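Local coordinates for protein putative serine phosphatase (Pseudomonas aeruginosa, PDB 6K4E) that probably removes phosphate from phosphorylated protein residues through a magnesium-bearing PP2C-type domain, acting in the SiaABC pathway that controls biofilm formation, at residues R183-Y195 with V202-D214. Sequence-based numbering, arbitrary orientation.
Sequences RQLAFAGAKISLY and VQELKGARRAIGD
The carboxylate of Glu-204 lies stacked beside the Tyr-195 ring, the two planes only 13° apart. Glu-204 CG sits over the ring face, 3.9 Å from the Tyr-195 ring centroid, in a CH-pi contact. With CG anti to the backbone N (chi1 -173°) and the chain extended beyond it, Glu-204 runs alongside the tyrosine in the same direction. Glu-204 OE2 accepts a 2.8 Å hydrogen bond from Ser-193 OG on its anti lone pair, which helps fix the carboxylate's rotation. A water bonded to Tyr-195 OH adds a weak link to OE2.

On the face away from Tyr-195 and Glu-204, Leu-194 and Leu-205 form an antiparallel hydrogen-bonded pair, and the two leucine side chains run alongside each other, CD2 of Leu-194 3.9 Å from CD1 of Leu-205. The side chains of Phe-187 and Leu-205 run antiparallel to each other, Phe-187 CD2 3.8 Å from Leu-205 CB, while Leu-194 CB lies over the centre of one face of the Phe-187 ring.

Farther along, Gly-207 passes close to Gly-189, their CA atoms 4.1 Å apart. Gly-189 O accepts from Ala-208 N, and Ala-208 O from Lys-191 N, each at 2.8 Å. Ala-190 CB then packs on Ile-212 CG1.

The contact thus illustrates how one chain segment can serve both sheets of a PP2C-like sandwich: strand 184-190 belongs to one, hairpin 194-197/202-205 edges the other, and Leu-205 reaches across to strand 223-226. On the outer side, helix 254-264 packs against Tyr-195 and Val-202, with Phe-257 edge-to-face to the tyrosine.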
loop_
_atom_site.group_PDB
_atom_site.type_symbol
_atom_site.label_atom_id
_atom_site.label_comp_id
_atom_site.label_asym_id
_atom_site.label_seq_id
_atom_site.Cartn_x
_atom_site.Cartn_y
_atom_site.Cartn_z
ATOM N N ARG B 183 32.481 11.701 -6.643
ATOM C CA ARG B 183 32.356 12.794 -5.688
ATOM C C ARG B 183 31.365 13.862 -6.153
ATOM O O ARG B 183 31.731 15.024 -6.338
ATOM C CB ARG B 183 33.726 13.386 -5.307
ATOM C CG ARG B 183 34.068 13.105 -3.855
ATOM C CD ARG B 183 35.291 12.235 -3.695
ATOM N NE ARG B 183 36.085 12.684 -2.551
ATOM C CZ ARG B 183 37.021 11.954 -1.952
ATOM N NH1 ARG B 183 37.288 10.726 -2.378
ATOM N NH2 ARG B 183 37.689 12.445 -0.914
ATOM N N GLN B 184 30.101 13.443 -6.389
ATOM C CA GLN B 184 29.053 14.381 -6.772
ATOM C C GLN B 184 27.700 13.834 -6.403
ATOM O O GLN B 184 27.509 12.632 -6.276
ATOM C CB GLN B 184 29.151 14.905 -8.228
ATOM C CG GLN B 184 28.624 14.059 -9.359
ATOM C CD GLN B 184 28.514 14.916 -10.608
ATOM O OE1 GLN B 184 27.462 15.010 -11.248
ATOM N NE2 GLN B 184 29.584 15.606 -10.956
ATOM N N LEU B 185 26.786 14.743 -6.136
ATOM C CA LEU B 185 25.448 14.435 -5.658
ATOM C C LEU B 185 24.424 14.893 -6.684
ATOM O O LEU B 185 24.597 15.953 -7.284
ATOM C CB LEU B 185 25.294 15.232 -4.347
ATOM C CG LEU B 185 24.071 15.071 -3.496
ATOM C CD1 LEU B 185 24.458 15.101 -2.023
ATOM C CD2 LEU B 185 23.055 16.177 -3.792
ATOM N N ALA B 186 23.357 14.088 -6.890
ATOM C CA ALA B 186 22.281 14.489 -7.783
ATOM C C ALA B 186 21.028 14.530 -6.935
ATOM O O ALA B 186 20.773 13.584 -6.205
ATOM C CB ALA B 186 22.132 13.491 -8.927
ATOM N N PHE B 187 20.293 15.633 -6.969
ATOM C CA PHE B 187 19.062 15.779 -6.194
ATOM C C PHE B 187 17.891 16.172 -7.083
ATOM O O PHE B 187 18.037 17.008 -7.967
ATOM C CB PHE B 187 19.241 16.834 -5.054
ATOM C CG PHE B 187 17.936 17.342 -4.460
ATOM C CD1 PHE B 187 17.139 16.516 -3.664
ATOM C CD2 PHE B 187 17.472 18.617 -4.751
ATOM C CE1 PHE B 187 15.901 16.967 -3.179
ATOM C CE2 PHE B 187 16.249 19.062 -4.250
ATOM C CZ PHE B 187 15.486 18.247 -3.459
ATOM N N ALA B 188 16.726 15.595 -6.830
ATOM C CA ALA B 188 15.488 15.982 -7.517
ATOM C C ALA B 188 14.372 15.911 -6.502
ATOM O O ALA B 188 14.281 14.935 -5.774
ATOM C CB ALA B 188 15.204 15.076 -8.706
ATOM N N GLY B 189 13.569 16.961 -6.429
ATOM C CA GLY B 189 12.485 17.045 -5.460
ATOM C C GLY B 189 11.193 17.658 -5.951
ATOM O O GLY B 189 11.201 18.512 -6.835
ATOM N N ALA B 190 10.069 17.181 -5.400
ATOM C CA ALA B 190 8.727 17.706 -5.645
ATOM C C ALA B 190 8.243 18.195 -4.273
ATOM O O ALA B 190 7.918 17.374 -3.419
ATOM C CB ALA B 190 7.818 16.605 -6.167
ATOM N N LYS B 191 8.376 19.510 -4.013
ATOM C CA LYS B 191 7.964 20.209 -2.797
ATOM C C LYS B 191 8.784 19.806 -1.569
ATOM O O LYS B 191 8.317 19.976 -0.435
ATOM C CB LYS B 191 6.446 20.070 -2.553
ATOM C CG LYS B 191 5.589 20.892 -3.541
ATOM C CD LYS B 191 4.091 20.725 -3.353
ATOM C CE LYS B 191 3.538 21.323 -2.082
ATOM N NZ LYS B 191 2.142 20.867 -1.844
ATOM N N ILE B 192 10.007 19.278 -1.800
ATOM C CA ILE B 192 10.965 18.887 -0.757
ATOM C C ILE B 192 12.338 19.383 -1.164
ATOM O O ILE B 192 12.714 19.285 -2.331
ATOM C CB ILE B 192 10.921 17.384 -0.316
ATOM C CG1 ILE B 192 9.658 17.163 0.594
ATOM C CG2 ILE B 192 12.234 16.961 0.468
ATOM C CD1 ILE B 192 9.443 15.878 1.122
ATOM N N SER B 193 13.040 19.988 -0.203
ATOM C CA SER B 193 14.364 20.576 -0.405
ATOM C C SER B 193 15.446 19.709 0.175
ATOM O O SER B 193 15.208 18.963 1.134
ATOM C CB SER B 193 14.448 21.938 0.285
ATOM O OG SER B 193 13.419 22.820 -0.128
ATOM N N LEU B 194 16.649 19.847 -0.366
ATOM C CA LEU B 194 17.833 19.243 0.205
ATOM C C LEU B 194 18.612 20.384 0.875
ATOM O O LEU B 194 18.953 21.362 0.229
ATOM C CB LEU B 194 18.693 18.512 -0.832
ATOM C CG LEU B 194 20.037 17.955 -0.312
ATOM C CD1 LEU B 194 19.846 16.747 0.558
ATOM C CD2 LEU B 194 20.914 17.604 -1.433
ATOM N N TYR B 195 18.839 20.272 2.187
ATOM C CA TYR B 195 19.595 21.234 2.938
ATOM C C TYR B 195 21.003 20.624 3.101
ATOM O O TYR B 195 21.127 19.410 3.231
ATOM C CB TYR B 195 18.948 21.427 4.302
ATOM C CG TYR B 195 17.819 22.430 4.322
ATOM C CD1 TYR B 195 18.072 23.788 4.495
ATOM C CD2 TYR B 195 16.488 22.018 4.228
ATOM C CE1 TYR B 195 17.038 24.719 4.526
ATOM C CE2 TYR B 195 15.443 22.943 4.258
ATOM C CZ TYR B 195 15.726 24.296 4.408
ATOM O OH TYR B 195 14.723 25.230 4.505
ATOM N N VAL B 202 24.912 27.327 4.987
ATOM C CA VAL B 202 23.701 26.503 4.841
ATOM C C VAL B 202 23.253 26.720 3.386
ATOM O O VAL B 202 23.043 27.860 2.978
ATOM C CB VAL B 202 22.535 26.794 5.852
ATOM C CG1 VAL B 202 21.359 25.853 5.642
ATOM C CG2 VAL B 202 23.006 26.686 7.280
ATOM N N GLN B 203 23.169 25.643 2.604
ATOM C CA GLN B 203 22.669 25.662 1.218
ATOM C C GLN B 203 21.359 24.938 1.208
ATOM O O GLN B 203 21.191 23.949 1.923
ATOM C CB GLN B 203 23.591 24.909 0.253
ATOM C CG GLN B 203 25.021 25.409 0.184
ATOM C CD GLN B 203 25.765 24.888 -1.020
ATOM O OE1 GLN B 203 26.665 25.556 -1.539
ATOM N NE2 GLN B 203 25.434 23.684 -1.488
ATOM N N GLU B 204 20.428 25.419 0.404
ATOM C CA GLU B 204 19.143 24.772 0.227
ATOM C C GLU B 204 18.972 24.559 -1.283
ATOM O O GLU B 204 18.933 25.529 -2.045
ATOM C CB GLU B 204 18.004 25.636 0.805
ATOM C CG GLU B 204 16.647 24.940 0.791
ATOM C CD GLU B 204 15.416 25.778 1.093
ATOM O OE1 GLU B 204 15.558 26.960 1.483
ATOM O OE2 GLU B 204 14.298 25.233 0.965
ATOM N N LEU B 205 18.949 23.280 -1.720
ATOM C CA LEU B 205 18.706 22.903 -3.102
ATOM C C LEU B 205 17.183 22.738 -3.147
ATOM O O LEU B 205 16.664 21.735 -2.672
ATOM C CB LEU B 205 19.426 21.586 -3.461
ATOM C CG LEU B 205 20.987 21.534 -3.528
ATOM C CD1 LEU B 205 21.467 20.282 -4.231
ATOM C CD2 LEU B 205 21.632 22.825 -4.062
ATOM N N LYS B 206 16.460 23.774 -3.609
ATOM C CA LYS B 206 14.989 23.753 -3.637
ATOM C C LYS B 206 14.426 22.764 -4.631
ATOM O O LYS B 206 14.965 22.606 -5.724
ATOM C CB LYS B 206 14.403 25.154 -3.889
ATOM C CG LYS B 206 14.687 26.153 -2.773
ATOM C CD LYS B 206 14.598 27.591 -3.273
ATOM C CE LYS B 206 15.229 28.591 -2.323
ATOM N NZ LYS B 206 16.715 28.601 -2.420
ATOM N N GLY B 207 13.358 22.093 -4.227
ATOM C CA GLY B 207 12.629 21.157 -5.073
ATOM C C GLY B 207 11.587 21.919 -5.869
ATOM O O GLY B 207 11.342 23.101 -5.597
ATOM N N ALA B 208 10.978 21.258 -6.871
ATOM C CA ALA B 208 9.936 21.836 -7.724
ATOM C C ALA B 208 8.733 22.235 -6.877
ATOM O O ALA B 208 8.499 21.637 -5.822
ATOM C CB ALA B 208 9.513 20.829 -8.781
ATOM N N ARG B 209 7.985 23.257 -7.333
ATOM C CA ARG B 209 6.798 23.734 -6.618
ATOM C C ARG B 209 5.566 22.840 -6.883
ATOM O O ARG B 209 4.494 23.092 -6.331
ATOM C CB ARG B 209 6.522 25.234 -6.893
ATOM C CG ARG B 209 7.531 26.146 -6.195
ATOM C CD ARG B 209 7.023 27.555 -5.931
ATOM N NE ARG B 209 7.056 27.874 -4.504
ATOM C CZ ARG B 209 8.056 28.500 -3.893
ATOM N NH1 ARG B 209 9.113 28.909 -4.585
ATOM N NH2 ARG B 209 8.006 28.725 -2.586
ATOM N N ARG B 210 5.746 21.761 -7.665
ATOM C CA ARG B 210 4.688 20.823 -8.024
ATOM C C ARG B 210 4.868 19.518 -7.308
ATOM O O ARG B 210 5.958 18.955 -7.324
ATOM C CB ARG B 210 4.678 20.561 -9.544
ATOM C CG ARG B 210 4.626 21.833 -10.402
ATOM C CD ARG B 210 5.015 21.625 -11.868
ATOM N NE ARG B 210 6.338 21.008 -12.063
ATOM C CZ ARG B 210 7.501 21.655 -12.015
ATOM N NH1 ARG B 210 7.539 22.953 -11.739
ATOM N NH2 ARG B 210 8.636 21.003 -12.230
ATOM N N ALA B 211 3.792 19.012 -6.700
ATOM C CA ALA B 211 3.799 17.705 -6.047
ATOM C C ALA B 211 3.704 16.622 -7.114
ATOM O O ALA B 211 3.270 16.893 -8.244
ATOM C CB ALA B 211 2.618 17.586 -5.100
ATOM N N ILE B 212 4.128 15.395 -6.762
ATOM C CA ILE B 212 4.045 14.242 -7.654
ATOM C C ILE B 212 2.545 13.877 -7.824
ATOM O O ILE B 212 1.864 13.632 -6.838
ATOM C CB ILE B 212 4.881 13.057 -7.094
ATOM C CG1 ILE B 212 6.384 13.300 -7.271
ATOM C CG2 ILE B 212 4.455 11.711 -7.704
ATOM C CD1 ILE B 212 7.182 12.779 -6.208
ATOM N N GLY B 213 2.064 13.812 -9.060
ATOM C CA GLY B 213 0.683 13.427 -9.340
ATOM C C GLY B 213 -0.302 14.571 -9.266
ATOM O O GLY B 213 -1.018 14.714 -8.266
ATOM N N ASP B 214 -0.342 15.389 -10.341
ATOM C CA ASP B 214 -1.203 16.564 -10.475
ATOM C C ASP B 214 -2.048 16.496 -11.744
ATOM O O ASP B 214 -2.521 15.426 -12.117
ATOM C CB ASP B 214 -0.345 17.847 -10.481
ATOM C CG ASP B 214 0.057 18.383 -9.117
ATOM O OD1 ASP B 214 0.107 17.588 -8.150
ATOM O OD2 ASP B 214 0.343 19.596 -9.020
HETATM O O HOH W 1 12.326 24.553 3.649
#